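Local coordinates for protein toll-like receptor 6, Variable lymphocyte receptor B (Mus musculus, PDB 3A79) that probably recognises microbial diacylated lipopeptides as an innate immune receptor, here as a Toll-like receptor ectodomain fused by design to part of a hagfish variable lymphocyte receptor, at residues Q61-E66 against H85-S90; N110-I115 against S129-D134; I193-V198 against V217-H222; I333-I338 against F355-F360; V347-P352 against S374-L379. One frame throughout, in Å; residues are numbered along the deposited sequence.

Interaction 1. Residues Q61-E66 against H85-S90; sequences QNSISE and HNRIRS
Gln-61 to Glu-66 and His-85 to Ser-90 are equivalent bends of two successive leucine-rich repeats in the TLR6 part, each leaving the strand that precedes it. At one end Gln-61 runs alongside His-85 and places NE2 over one face of its ring, the amide and ring planes 26° apart. That NE2 stands 3.3 Å above the ring plane, offset toward the rim, close to CG and CD2; the same imidazole also stacks with His-109. Midway, Arg-87 N gives a hydrogen bond of 3.0 Å to Ile-64 O, arriving nearly along the C=O axis. Beyond it, Ser-65 O receives a CA-H...O contact from Ile-88 CA. The Arg-87 chain is bent at chi2 (-92°), and Ser-63 CB lies over one face of the guanidinium, 4.1 Å from NH1. Gln-61, His-85, Ser-63 and Arg-87 thus meet by packing, while the clear directional bond is made by backbone groups.

Interaction 2. Residues N110-I115 against S129-D134; sequences NRLQNI and SFNDFD
Phe-133 reaches from its own coil into residues Leu-112 to Ile-115 of the preceding leucine-rich repeat of the TLR6 part. From CB, chi1 of -72° sets CG beside the backbone N, and the ring then reaches the neighbouring chain. On one flank CD2 lies 3.5 Å from Gln-113 O, with CE2 against the carbonyl carbon of the same residue; on the other, CE1 meets Leu-112 CB at 3.8 Å. Above the ring centre is Leu-112 O, 4.2 Å from the plane. At the tip, CZ touches both CG1 and CD1 of Ile-115, whose side chain crosses that of Phe-133 at about a right angle. Leu-112 O is itself tied to the next coil, accepting a 2.9 Å hydrogen bond from Asp-132 N. Alongside, Leu-112 and Asn-131 run side by side in the same direction. Segment 110-115 ends in short strand 114-115, which pairs with strand 90-91 of the preceding coil; on the following side Ser-154 OG, of strand 150-154, is hydrogen-bonded to Asn-131 N.

Interaction 3. Residues I193-V198 against V217-H222; sequences IPNTTV and VNALGH. With NAG (2-acetamido-2-deoxy-beta-D-glucopyranose), chain N.
Thr-197 O is gripped by two backbone donors of the next coil, Gly-221 N at 2.8 Å and His-222 N at 2.9 Å, the second arriving from almost straight ahead of the carbonyl. One residue back, Thr-196 N bonds Ala-219 O at 3.2 Å. Past the corner Val-198 and His-222 form a parallel bridge with side chains side by side, Val-198 CG2 lying 4.0 Å from His-222 CB. At the other end Val-217 CG2 packs on CB and CG2 of Ile-193. These are neighbouring coils of the TLR6 solenoid: at Thr-197 and Gly-221 the chain turns into strands 198-203 and 222-229 of the parallel strand stack characteristic of leucine-rich repeats. Thr-196 OG1 donates to Pro-194 O, 3.0 Å away, from above the carbonyl plane. Asn-195, in an Asn-Thr-Thr sequon, carries an N-linked sugar through ND2, and Asn-218 lies beside that sugar. Farther out, Val-198 pairs with strand 171-178, while Gly-221 is backbone-bonded to Asn-253 and touched by a second glycan.

Interaction 4. Residues I333-I338 against F355-F360; sequences IKMLSI and FTFLNF. With NAG (2-acetamido-2-deoxy-beta-D-glucopyranose), chain G.
Met-335 and Phe-357 cross obliquely on the glycan-bearing face of two paired strands of the TLR6 part. A bend at chi3 (62°) carries Met-335 CE over the ring, 4.0 Å from its centroid and offset toward the rim, while SD stands oblique to it in a Met-aromatic contact. The same ring turns its edge to Ser-337 OG, which lies in plane 3.4 Å from Phe-357 CE2, and to O7 of the sugar. An alanine at Phe-357 would probably leave the Met-335 methyl without its aromatic platform and open a gap beside Ser-337 and the sugar. On the face of Leu-336 and Leu-358, Leu-336 CB lies 3.7 Å from Leu-358 CD2, and the side chain also runs alongside Phe-355. Ile-338 CB meets Phe-360 CD2. Lys-334 O accepts from both Thr-356 N, on a lone pair, and Phe-357 N. Asn-359 ND2 carries the N-linked sugar, while its OD1 bonds Thr-361. The backbone bonds thus hold the strands in register, with hydrocarbon packing about Leu-336 and aromatic, methionine and sugar together about Phe-357.

Interaction 5. Residues V347-P352 against S374-L379; sequences VCPPSP and STLKRL. With NAG (2-acetamido-2-deoxy-beta-D-glucopyranose), chain H.
Thr-375 packs its methyl CG2 against the ring of Pro-349 and beside Cys-348 SG, although the exact position of the methyl is doubtful. The Pro-349 ring also meets Leu-376 at about a right angle, CG to CD2 at 3.7 Å. The other branch of Thr-375, OG1, faces the Ser-351 to Pro-352 link, with Pro-352 CD 3.8 Å from it. Both segments are irregular loops of the TLR6 solenoid, one between strands 335-339 and 357-359, the other between 357-359 and 381-383, and a disulfide from Cys-348 to Cys-373, just before segment 374-379, ties the two loops. For that bond SG stands anti to the backbone N (chi1 171°). An alanine in place of Pro-349 would probably open a gap beside Leu-376 CD2 where the ring CG had packed. Behind this layer Leu-376 rests on Leu-358, and the backbone of Thr-375 is bonded to Ser-353. At the outer edge the acetamide O7 of a glycan lies 3.4 Å from Ser-374 CB, and Val-347 packs on an aromatic side chain of another protein chain.

In the fold
All five contacts join neighbouring coils of one TLR6 solenoid. Interactions 1 and 2 are consecutive, about 11 Å between centres, and touch through probable backbone hydrogen bonds from Arg-111 to Ile-88 and from Gln-113 to Arg-89; both are partly buried bends with one clear backbone bond each, but polar side-chain packing in the first gives way to a phenylalanine packed on aliphatic side chains in the second. Interactions 4 and 5 interleave along the chain and meet where Leu-358 packs on Leu-379. Interaction 4 is the most buried, a regular strand pair, whereas interaction 5 is loop packing beside a disulfide. Interaction 3, at a strand corner, resembles interaction 4 in bearing a sugar. Interactions 1 and 5 lie about 57 Å apart between centres.

Interaction 1. Residues Q61-E66 against H85-S90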
# COMPACT_ATOMS: atom_id res chain seq x y z
N GLN B 61 34.66 3.99 -24.16
CA GLN B 61 34.36 2.56 -24.14
C GLN B 61 34.80 1.79 -25.40
O GLN B 61 34.02 1.01 -25.96
CB GLN B 61 32.88 2.32 -23.85
CG GLN B 61 32.63 1.64 -22.52
CD GLN B 61 32.43 2.63 -21.40
OE1 GLN B 61 32.29 3.83 -21.64
NE2 GLN B 61 32.41 2.12 -20.16
N ASN B 62 36.04 2.00 -25.82
CA ASN B 62 36.64 1.21 -26.89
C ASN B 62 37.94 0.54 -26.43
O ASN B 62 38.15 0.32 -25.23
CB ASN B 62 36.86 2.08 -28.14
CG ASN B 62 35.56 2.52 -28.78
OD1 ASN B 62 35.39 3.69 -29.14
ND2 ASN B 62 34.62 1.60 -28.92
N SER B 63 38.81 0.21 -27.39
CA SER B 63 40.07 -0.45 -27.08
C SER B 63 41.26 0.26 -27.73
O SER B 63 42.24 -0.38 -28.11
CB SER B 63 40.05 -1.93 -27.51
OG SER B 63 39.01 -2.65 -26.87
N ILE B 64 41.15 1.58 -27.84
CA ILE B 64 42.27 2.41 -28.26
C ILE B 64 43.37 2.32 -27.21
O ILE B 64 43.09 2.26 -26.02
CB ILE B 64 41.84 3.87 -28.42
CG1 ILE B 64 40.76 3.96 -29.50
CG2 ILE B 64 43.05 4.74 -28.76
CD1 ILE B 64 40.01 5.27 -29.51
N SER B 65 44.63 2.30 -27.65
CA SER B 65 45.76 2.05 -26.75
C SER B 65 46.84 3.13 -26.82
O SER B 65 47.49 3.43 -25.82
CB SER B 65 46.38 0.68 -27.03
OG SER B 65 45.49 -0.37 -26.66
N GLU B 66 47.02 3.70 -28.00
CA GLU B 66 47.95 4.81 -28.16
C GLU B 66 47.27 5.93 -28.94
O GLU B 66 46.39 5.68 -29.75
CB GLU B 66 49.24 4.37 -28.85
CG GLU B 66 49.01 3.60 -30.14
CD GLU B 66 50.31 3.29 -30.87
OE1 GLU B 66 51.39 3.58 -30.31
OE2 GLU B 66 50.25 2.77 -32.01
N HIS B 85 37.32 5.22 -20.41
CA HIS B 85 37.36 3.77 -20.59
C HIS B 85 38.07 3.25 -21.83
O HIS B 85 37.46 2.59 -22.66
CB HIS B 85 35.97 3.16 -20.52
CG HIS B 85 35.33 3.30 -19.18
ND1 HIS B 85 35.46 2.35 -18.20
CD2 HIS B 85 34.58 4.30 -18.65
CE1 HIS B 85 34.79 2.73 -17.12
NE2 HIS B 85 34.25 3.92 -17.37
N ASN B 86 39.35 3.55 -21.95
CA ASN B 86 40.19 2.86 -22.92
C ASN B 86 41.40 2.19 -22.29
O ASN B 86 41.35 1.77 -21.13
CB ASN B 86 40.60 3.77 -24.05
CG ASN B 86 39.52 3.93 -25.09
OD1 ASN B 86 38.49 4.54 -24.83
ND2 ASN B 86 39.75 3.37 -26.26
N ARG B 87 42.48 2.09 -23.05
CA ARG B 87 43.60 1.27 -22.63
C ARG B 87 44.94 1.97 -22.89
O ARG B 87 45.98 1.33 -23.02
CB ARG B 87 43.56 -0.08 -23.37
CG ARG B 87 42.15 -0.70 -23.52
CD ARG B 87 41.79 -1.65 -22.37
NE ARG B 87 40.48 -2.29 -22.54
CZ ARG B 87 40.24 -3.33 -23.34
NH1 ARG B 87 41.22 -3.87 -24.06
NH2 ARG B 87 39.02 -3.84 -23.43
N ILE B 88 44.88 3.30 -22.97
CA ILE B 88 46.07 4.11 -23.21
C ILE B 88 47.02 4.09 -22.01
O ILE B 88 46.59 4.31 -20.87
CB ILE B 88 45.69 5.57 -23.49
CG1 ILE B 88 44.66 5.64 -24.60
CG2 ILE B 88 46.92 6.39 -23.84
CD1 ILE B 88 44.10 7.02 -24.80
N ARG B 89 48.30 3.84 -22.27
CA ARG B 89 49.29 3.75 -21.20
C ARG B 89 50.08 5.04 -21.04
O ARG B 89 50.24 5.55 -19.94
CB ARG B 89 50.23 2.55 -21.41
CG ARG B 89 49.58 1.24 -20.99
CD ARG B 89 50.47 0.03 -21.18
NE ARG B 89 49.74 -1.19 -20.86
CZ ARG B 89 49.31 -2.08 -21.75
NH1 ARG B 89 49.58 -1.90 -23.04
NH2 ARG B 89 48.64 -3.15 -21.36
N SER B 90 50.56 5.58 -22.15
CA SER B 90 51.21 6.88 -22.13
C SER B 90 50.35 7.92 -22.86
O SER B 90 49.60 7.58 -23.78
CB SER B 90 52.58 6.78 -22.79
OG SER B 90 53.40 7.85 -22.37

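Interaction 2. Residues N110-I115 against S129-D134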
# COMPACT_ATOMS: atom_id res chain seq x y z
N ASN B 110 41.60 4.88 -18.00
CA ASN B 110 42.53 4.17 -18.87
C ASN B 110 43.54 3.41 -18.02
O ASN B 110 43.21 2.88 -16.96
CB ASN B 110 43.24 5.12 -19.83
CG ASN B 110 42.35 5.57 -20.97
OD1 ASN B 110 41.32 6.20 -20.75
ND2 ASN B 110 42.74 5.27 -22.20
N ARG B 111 44.78 3.38 -18.50
CA ARG B 111 45.87 2.73 -17.78
C ARG B 111 47.10 3.63 -17.78
O ARG B 111 48.25 3.17 -17.75
CB ARG B 111 46.19 1.37 -18.39
CG ARG B 111 45.09 0.35 -18.23
CD ARG B 111 45.65 -1.05 -18.41
NE ARG B 111 44.69 -1.97 -19.02
CZ ARG B 111 44.72 -2.35 -20.29
NH1 ARG B 111 45.67 -1.90 -21.10
NH2 ARG B 111 43.80 -3.20 -20.75
N LEU B 112 46.85 4.93 -17.80
CA LEU B 112 47.90 5.93 -17.82
C LEU B 112 48.89 5.77 -16.67
O LEU B 112 48.52 5.37 -15.57
CB LEU B 112 47.29 7.33 -17.80
CG LEU B 112 46.55 7.77 -19.07
CD1 LEU B 112 45.96 9.16 -18.88
CD2 LEU B 112 47.51 7.73 -20.23
N GLN B 113 50.15 6.10 -16.93
CA GLN B 113 51.19 6.07 -15.91
C GLN B 113 52.27 7.12 -16.20
O GLN B 113 52.96 7.57 -15.28
CB GLN B 113 51.81 4.67 -15.81
CG GLN B 113 52.51 4.20 -17.08
CD GLN B 113 52.93 2.74 -17.02
OE1 GLN B 113 52.47 1.99 -16.16
NE2 GLN B 113 53.82 2.34 -17.95
N ASN B 114 52.42 7.50 -17.46
CA ASN B 114 53.32 8.58 -17.87
C ASN B 114 52.51 9.65 -18.62
O ASN B 114 51.47 9.34 -19.21
CB ASN B 114 54.48 8.03 -18.72
CG ASN B 114 55.69 9.00 -18.81
OD1 ASN B 114 55.80 9.97 -18.06
ND2 ASN B 114 56.61 8.71 -19.73
N ILE B 115 52.97 10.90 -18.60
CA ILE B 115 52.23 12.03 -19.15
C ILE B 115 53.15 13.23 -19.46
O ILE B 115 53.95 13.64 -18.62
CB ILE B 115 51.12 12.46 -18.16
CG1 ILE B 115 49.82 11.73 -18.42
CG2 ILE B 115 50.81 13.93 -18.25
CD1 ILE B 115 48.66 12.43 -17.81
N SER B 129 41.43 10.96 -13.99
CA SER B 129 41.10 10.15 -12.83
C SER B 129 41.05 8.68 -13.22
O SER B 129 41.00 8.35 -14.40
CB SER B 129 39.77 10.60 -12.21
OG SER B 129 38.70 10.40 -13.10
N PHE B 130 41.08 7.81 -12.22
CA PHE B 130 41.04 6.36 -12.44
C PHE B 130 42.03 5.88 -13.48
O PHE B 130 41.66 5.32 -14.50
CB PHE B 130 39.62 5.91 -12.76
CG PHE B 130 38.62 6.35 -11.75
CD1 PHE B 130 38.03 7.61 -11.84
CD2 PHE B 130 38.28 5.54 -10.68
CE1 PHE B 130 37.11 8.03 -10.90
CE2 PHE B 130 37.37 5.97 -9.72
CZ PHE B 130 36.78 7.21 -9.83
N ASN B 131 43.31 6.12 -13.22
CA ASN B 131 44.36 5.54 -14.03
C ASN B 131 45.36 4.87 -13.12
O ASN B 131 45.06 4.61 -11.95
CB ASN B 131 45.04 6.60 -14.89
CG ASN B 131 44.08 7.28 -15.82
OD1 ASN B 131 43.38 8.20 -15.42
ND2 ASN B 131 44.04 6.83 -17.06
N ASP B 132 46.55 4.59 -13.64
CA ASP B 132 47.54 3.88 -12.85
C ASP B 132 48.76 4.73 -12.53
O ASP B 132 49.89 4.26 -12.59
CB ASP B 132 47.93 2.56 -13.52
CG ASP B 132 48.00 1.41 -12.53
OD1 ASP B 132 47.03 0.62 -12.48
OD2 ASP B 132 49.01 1.31 -11.78
N PHE B 133 48.52 5.99 -12.18
CA PHE B 133 49.60 6.87 -11.79
C PHE B 133 50.12 6.49 -10.43
O PHE B 133 49.35 6.30 -9.49
CB PHE B 133 49.14 8.32 -11.78
CG PHE B 133 48.93 8.88 -13.15
CD1 PHE B 133 47.66 9.21 -13.59
CD2 PHE B 133 50.01 9.05 -14.00
CE1 PHE B 133 47.47 9.72 -14.85
CE2 PHE B 133 49.83 9.56 -15.27
CZ PHE B 133 48.56 9.90 -15.70
N ASP B 134 51.44 6.36 -10.35
CA ASP B 134 52.16 6.17 -9.10
C ASP B 134 51.88 7.40 -8.24
O ASP B 134 51.25 7.31 -7.18
CB ASP B 134 53.66 6.06 -9.39
CG ASP B 134 54.40 5.23 -8.35
OD1 ASP B 134 55.62 4.99 -8.54
OD2 ASP B 134 53.78 4.80 -7.35

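Interaction 3. Residues I193-V198 against V217-H222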
# COMPACT_ATOMS: atom_id res chain seq x y z
N ILE B 193 44.99 20.41 -0.67
CA ILE B 193 44.03 20.59 -1.77
C ILE B 193 43.82 22.06 -2.14
O ILE B 193 43.39 22.86 -1.31
CB ILE B 193 42.66 19.98 -1.43
CG1 ILE B 193 42.66 18.48 -1.69
CG2 ILE B 193 41.59 20.62 -2.29
CD1 ILE B 193 43.17 17.66 -0.54
N PRO B 194 44.11 22.41 -3.40
CA PRO B 194 43.93 23.79 -3.89
C PRO B 194 42.49 24.23 -3.67
O PRO B 194 41.62 23.38 -3.56
CB PRO B 194 44.20 23.66 -5.39
CG PRO B 194 45.02 22.42 -5.53
CD PRO B 194 44.55 21.50 -4.46
N ASN B 195 42.24 25.54 -3.60
CA ASN B 195 40.87 26.01 -3.45
C ASN B 195 40.00 25.52 -4.60
O ASN B 195 40.29 25.79 -5.77
CB ASN B 195 40.81 27.54 -3.35
CG ASN B 195 41.97 28.11 -2.57
OD1 ASN B 195 43.10 27.66 -2.73
ND2 ASN B 195 41.69 29.10 -1.71
N THR B 196 38.95 24.78 -4.27
CA THR B 196 37.99 24.28 -5.27
C THR B 196 36.60 24.54 -4.77
O THR B 196 36.35 24.50 -3.57
CB THR B 196 38.08 22.77 -5.45
OG1 THR B 196 39.44 22.33 -5.37
CG2 THR B 196 37.53 22.39 -6.79
N THR B 197 35.67 24.78 -5.69
CA THR B 197 34.26 24.74 -5.31
C THR B 197 33.88 23.32 -4.81
O THR B 197 33.39 23.15 -3.69
CB THR B 197 33.34 25.17 -6.45
OG1 THR B 197 33.60 26.54 -6.78
CG2 THR B 197 31.87 25.03 -6.02
N VAL B 198 34.13 22.32 -5.64
CA VAL B 198 33.81 20.95 -5.25
C VAL B 198 35.06 20.09 -5.12
O VAL B 198 35.97 20.17 -5.93
CB VAL B 198 32.84 20.31 -6.27
CG1 VAL B 198 32.53 18.87 -5.89
CG2 VAL B 198 31.55 21.12 -6.35
N VAL B 217 42.36 21.61 3.19
CA VAL B 217 41.71 22.44 2.21
C VAL B 217 41.49 23.81 2.83
O VAL B 217 41.23 23.90 4.03
CB VAL B 217 40.34 21.86 1.78
CG1 VAL B 217 39.62 22.83 0.85
CG2 VAL B 217 40.53 20.53 1.09
N ASN B 218 41.59 24.86 2.03
CA ASN B 218 41.26 26.20 2.49
C ASN B 218 39.81 26.54 2.16
O ASN B 218 38.93 26.54 3.02
CB ASN B 218 42.19 27.24 1.86
CG ASN B 218 43.37 26.61 1.15
OD1 ASN B 218 44.53 26.91 1.45
ND2 ASN B 218 43.08 25.72 0.19
N ALA B 219 39.57 26.83 0.88
CA ALA B 219 38.25 27.22 0.43
C ALA B 219 37.55 26.05 -0.23
O ALA B 219 38.03 25.54 -1.25
CB ALA B 219 38.35 28.40 -0.53
N LEU B 220 36.43 25.62 0.34
CA LEU B 220 35.70 24.46 -0.15
C LEU B 220 34.20 24.66 -0.05
O LEU B 220 33.69 25.06 0.99
CB LEU B 220 36.11 23.21 0.63
CG LEU B 220 35.71 21.91 -0.06
CD1 LEU B 220 36.18 21.94 -1.50
CD2 LEU B 220 36.26 20.72 0.67
N GLY B 221 33.48 24.39 -1.13
CA GLY B 221 32.05 24.59 -1.12
C GLY B 221 31.32 23.30 -0.84
O GLY B 221 30.31 23.26 -0.14
N HIS B 222 31.86 22.22 -1.39
CA HIS B 222 31.21 20.93 -1.33
C HIS B 222 32.27 19.85 -1.29
O HIS B 222 33.10 19.73 -2.19
CB HIS B 222 30.31 20.76 -2.56
CG HIS B 222 29.39 19.58 -2.49
ND1 HIS B 222 28.71 19.22 -1.35
CD2 HIS B 222 29.02 18.69 -3.44
CE1 HIS B 222 27.97 18.15 -1.60
NE2 HIS B 222 28.14 17.81 -2.86
C1 NAG N . 43.05 29.65 -1.68
C2 NAG N . 42.95 31.18 -1.76
C3 NAG N . 44.34 31.80 -1.65
C4 NAG N . 44.98 31.40 -0.34
C5 NAG N . 44.99 29.87 -0.11
C6 NAG N . 45.29 29.59 1.38
C7 NAG N . 41.37 31.11 -3.72
C8 NAG N . 39.94 31.12 -3.26
N2 NAG N . 42.26 31.73 -2.93
O3 NAG N . 44.26 33.21 -1.73
O4 NAG N . 46.30 31.93 -0.31
O5 NAG N . 43.76 29.25 -0.50
O6 NAG N . 45.66 28.27 1.72
O7 NAG N . 41.68 30.57 -4.79

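Interaction 4. Residues I333-I338 against F355-F360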
# COMPACT_ATOMS: atom_id res chain seq x y z
N ILE B 333 17.39 20.57 13.34
CA ILE B 333 17.64 21.26 12.09
C ILE B 333 16.30 21.70 11.49
O ILE B 333 15.25 21.32 12.00
CB ILE B 333 18.38 20.34 11.12
CG1 ILE B 333 17.59 19.05 10.92
CG2 ILE B 333 19.76 20.03 11.66
CD1 ILE B 333 18.44 17.87 10.51
N LYS B 334 16.33 22.52 10.44
CA LYS B 334 15.10 23.00 9.80
C LYS B 334 14.54 22.03 8.76
O LYS B 334 13.32 21.93 8.61
CB LYS B 334 15.30 24.39 9.18
CG LYS B 334 15.09 25.52 10.19
CD LYS B 334 15.36 26.91 9.62
CE LYS B 334 15.69 27.89 10.75
NZ LYS B 334 16.39 29.13 10.29
N MET B 335 15.41 21.32 8.05
CA MET B 335 14.93 20.41 7.02
C MET B 335 15.47 18.99 7.13
O MET B 335 16.68 18.78 7.18
CB MET B 335 15.27 20.97 5.64
CG MET B 335 14.91 22.41 5.47
SD MET B 335 15.74 23.05 4.01
CE MET B 335 15.01 21.98 2.76
N LEU B 336 14.55 18.03 7.17
CA LEU B 336 14.89 16.61 7.14
C LEU B 336 14.16 15.92 6.01
O LEU B 336 12.93 15.95 5.97
CB LEU B 336 14.50 15.93 8.45
CG LEU B 336 14.83 14.44 8.50
CD1 LEU B 336 16.32 14.21 8.29
CD2 LEU B 336 14.37 13.81 9.80
N SER B 337 14.91 15.33 5.09
CA SER B 337 14.35 14.44 4.08
C SER B 337 14.90 13.02 4.27
O SER B 337 16.11 12.84 4.36
CB SER B 337 14.69 14.92 2.66
OG SER B 337 14.15 16.20 2.35
N ILE B 338 14.02 12.03 4.36
CA ILE B 338 14.45 10.64 4.32
C ILE B 338 13.60 9.85 3.33
O ILE B 338 12.44 9.58 3.62
CB ILE B 338 14.29 9.95 5.66
CG1 ILE B 338 15.30 10.50 6.67
CG2 ILE B 338 14.46 8.44 5.47
CD1 ILE B 338 15.11 9.96 8.07
N PHE B 355 11.95 21.63 12.92
CA PHE B 355 11.64 21.16 11.58
C PHE B 355 10.62 22.10 10.99
O PHE B 355 9.57 22.35 11.58
CB PHE B 355 11.04 19.76 11.61
CG PHE B 355 12.01 18.68 11.97
CD1 PHE B 355 11.66 17.68 12.85
CD2 PHE B 355 13.28 18.67 11.42
CE1 PHE B 355 12.55 16.68 13.18
CE2 PHE B 355 14.18 17.68 11.74
CZ PHE B 355 13.81 16.68 12.62
N THR B 356 10.92 22.64 9.82
CA THR B 356 9.94 23.41 9.07
C THR B 356 9.74 22.77 7.71
O THR B 356 8.88 23.20 6.93
CB THR B 356 10.35 24.88 8.93
OG1 THR B 356 11.52 24.99 8.11
CG2 THR B 356 10.64 25.47 10.30
N PHE B 357 10.52 21.73 7.44
CA PHE B 357 10.44 21.00 6.19
C PHE B 357 10.67 19.51 6.40
O PHE B 357 11.67 19.09 6.96
CB PHE B 357 11.46 21.54 5.20
CG PHE B 357 11.49 20.80 3.90
CD1 PHE B 357 10.66 21.18 2.86
CD2 PHE B 357 12.35 19.73 3.72
CE1 PHE B 357 10.69 20.50 1.66
CE2 PHE B 357 12.39 19.05 2.51
CZ PHE B 357 11.55 19.43 1.48
N LEU B 358 9.71 18.71 5.95
CA LEU B 358 9.79 17.26 6.08
C LEU B 358 9.39 16.60 4.77
O LEU B 358 8.36 16.92 4.19
CB LEU B 358 8.90 16.79 7.24
CG LEU B 358 9.47 17.13 8.61
CD1 LEU B 358 8.52 16.69 9.70
CD2 LEU B 358 10.85 16.51 8.81
N ASN B 359 10.24 15.70 4.29
CA ASN B 359 10.06 15.03 3.01
C ASN B 359 10.42 13.56 3.17
O ASN B 359 11.59 13.20 3.11
CB ASN B 359 10.93 15.70 1.93
CG ASN B 359 10.87 15.00 0.57
OD1 ASN B 359 10.28 13.93 0.42
ND2 ASN B 359 11.50 15.62 -0.44
N PHE B 360 9.41 12.74 3.41
CA PHE B 360 9.60 11.30 3.54
C PHE B 360 9.01 10.57 2.34
O PHE B 360 8.03 9.83 2.48
CB PHE B 360 8.97 10.79 4.83
CG PHE B 360 9.51 11.45 6.06
CD1 PHE B 360 8.77 12.41 6.73
CD2 PHE B 360 10.76 11.12 6.55
CE1 PHE B 360 9.26 13.02 7.87
CE2 PHE B 360 11.27 11.73 7.68
CZ PHE B 360 10.52 12.68 8.34
C1 NAG G . 11.50 14.90 -1.69
C2 NAG G . 11.80 15.94 -2.78
C3 NAG G . 12.13 15.34 -4.15
C4 NAG G . 13.01 14.09 -4.08
C5 NAG G . 12.58 13.17 -2.94
C6 NAG G . 13.59 12.06 -2.74
C7 NAG G . 10.75 18.14 -2.63
C8 NAG G . 9.53 18.96 -2.96
N2 NAG G . 10.68 16.84 -2.93
O3 NAG G . 12.73 16.32 -4.98
O4 NAG G . 12.95 13.44 -5.35
O5 NAG G . 12.46 13.88 -1.72
O6 NAG G . 14.88 12.64 -2.69
O7 NAG G . 11.73 18.66 -2.10

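Interaction 5. Residues V347-P352 against S374-L379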
# COMPACT_ATOMS: atom_id res chain seq x y z
N VAL B 347 8.89 8.79 14.35
CA VAL B 347 8.47 9.13 15.70
C VAL B 347 8.16 10.62 15.80
O VAL B 347 8.73 11.43 15.08
CB VAL B 347 9.58 8.74 16.70
CG1 VAL B 347 9.45 9.51 17.98
CG2 VAL B 347 9.51 7.25 16.98
N CYS B 348 7.23 10.99 16.67
CA CYS B 348 6.98 12.40 16.95
C CYS B 348 8.09 12.98 17.86
O CYS B 348 8.48 12.36 18.86
CB CYS B 348 5.55 12.59 17.51
SG CYS B 348 5.07 14.23 18.16
N PRO B 349 8.65 14.14 17.48
CA PRO B 349 9.68 14.76 18.32
C PRO B 349 9.24 14.83 19.80
O PRO B 349 8.08 15.17 20.07
CB PRO B 349 9.79 16.17 17.74
CG PRO B 349 9.28 16.06 16.32
CD PRO B 349 8.38 14.89 16.24
N PRO B 350 10.15 14.54 20.74
CA PRO B 350 9.79 14.47 22.17
C PRO B 350 9.55 15.87 22.75
O PRO B 350 8.75 16.03 23.68
CB PRO B 350 11.03 13.85 22.83
CG PRO B 350 12.00 13.56 21.72
CD PRO B 350 11.60 14.40 20.55
N SER B 351 10.26 16.85 22.19
CA SER B 351 10.14 18.25 22.58
C SER B 351 9.87 19.03 21.30
O SER B 351 10.17 18.55 20.21
CB SER B 351 11.45 18.73 23.23
OG SER B 351 11.74 18.03 24.44
N PRO B 352 9.29 20.24 21.43
CA PRO B 352 9.02 21.10 20.26
C PRO B 352 10.23 21.18 19.34
O PRO B 352 11.27 21.68 19.76
CB PRO B 352 8.76 22.46 20.89
CG PRO B 352 8.16 22.14 22.20
CD PRO B 352 8.77 20.84 22.67
N SER B 374 1.98 17.16 18.62
CA SER B 374 1.80 18.57 18.94
C SER B 374 3.14 19.28 19.01
O SER B 374 3.31 20.27 19.72
CB SER B 374 1.06 18.71 20.27
OG SER B 374 1.53 17.76 21.22
N THR B 375 4.10 18.78 18.25
CA THR B 375 5.48 19.13 18.47
C THR B 375 6.14 19.42 17.11
O THR B 375 7.36 19.42 16.95
CB THR B 375 6.14 17.97 19.25
OG1 THR B 375 6.98 18.48 20.28
CG2 THR B 375 6.90 17.04 18.33
N LEU B 376 5.28 19.67 16.12
CA LEU B 376 5.71 20.09 14.80
C LEU B 376 4.97 21.38 14.42
O LEU B 376 4.52 21.56 13.29
CB LEU B 376 5.43 18.99 13.77
CG LEU B 376 6.24 17.69 13.90
CD1 LEU B 376 5.64 16.60 13.03
CD2 LEU B 376 7.72 17.88 13.55
N LYS B 377 4.86 22.28 15.39
CA LYS B 377 4.12 23.51 15.20
C LYS B 377 4.88 24.52 14.34
O LYS B 377 4.35 25.57 14.00
CB LYS B 377 3.74 24.14 16.54
CG LYS B 377 2.61 23.44 17.28
CD LYS B 377 2.39 24.10 18.63
CE LYS B 377 1.35 23.38 19.47
NZ LYS B 377 -0.01 23.63 18.96
N ARG B 378 6.12 24.21 14.00
CA ARG B 378 6.87 25.09 13.11
C ARG B 378 6.84 24.53 11.68
O ARG B 378 7.03 25.28 10.72
CB ARG B 378 8.32 25.32 13.60
CG ARG B 378 8.45 26.37 14.69
CD ARG B 378 9.85 26.38 15.30
NE ARG B 378 10.11 27.53 16.18
CZ ARG B 378 11.29 27.79 16.75
NH1 ARG B 378 12.33 26.99 16.55
NH2 ARG B 378 11.43 28.87 17.52
N LEU B 379 6.56 23.23 11.57
CA LEU B 379 6.50 22.52 10.28
C LEU B 379 5.58 23.16 9.25
O LEU B 379 4.37 23.25 9.46
CB LEU B 379 6.06 21.07 10.50
CG LEU B 379 6.01 20.20 9.25
CD1 LEU B 379 7.31 20.30 8.50
CD2 LEU B 379 5.72 18.77 9.64
C1 NAG H . -4.44 20.68 19.60
C2 NAG H . -4.23 21.64 20.78
C3 NAG H . -5.47 21.77 21.66
C4 NAG H . -6.68 22.13 20.78
C5 NAG H . -6.83 21.11 19.65
C6 NAG H . -7.98 21.45 18.68
C7 NAG H . -1.94 21.86 21.40
C8 NAG H . -2.07 23.34 21.17
N2 NAG H . -3.09 21.19 21.55
O3 NAG H . -5.27 22.69 22.73
O4 NAG H . -7.83 22.23 21.61
O5 NAG H . -5.64 20.97 18.89
O6 NAG H . -7.53 22.24 17.60
O7 NAG H . -0.84 21.31 21.44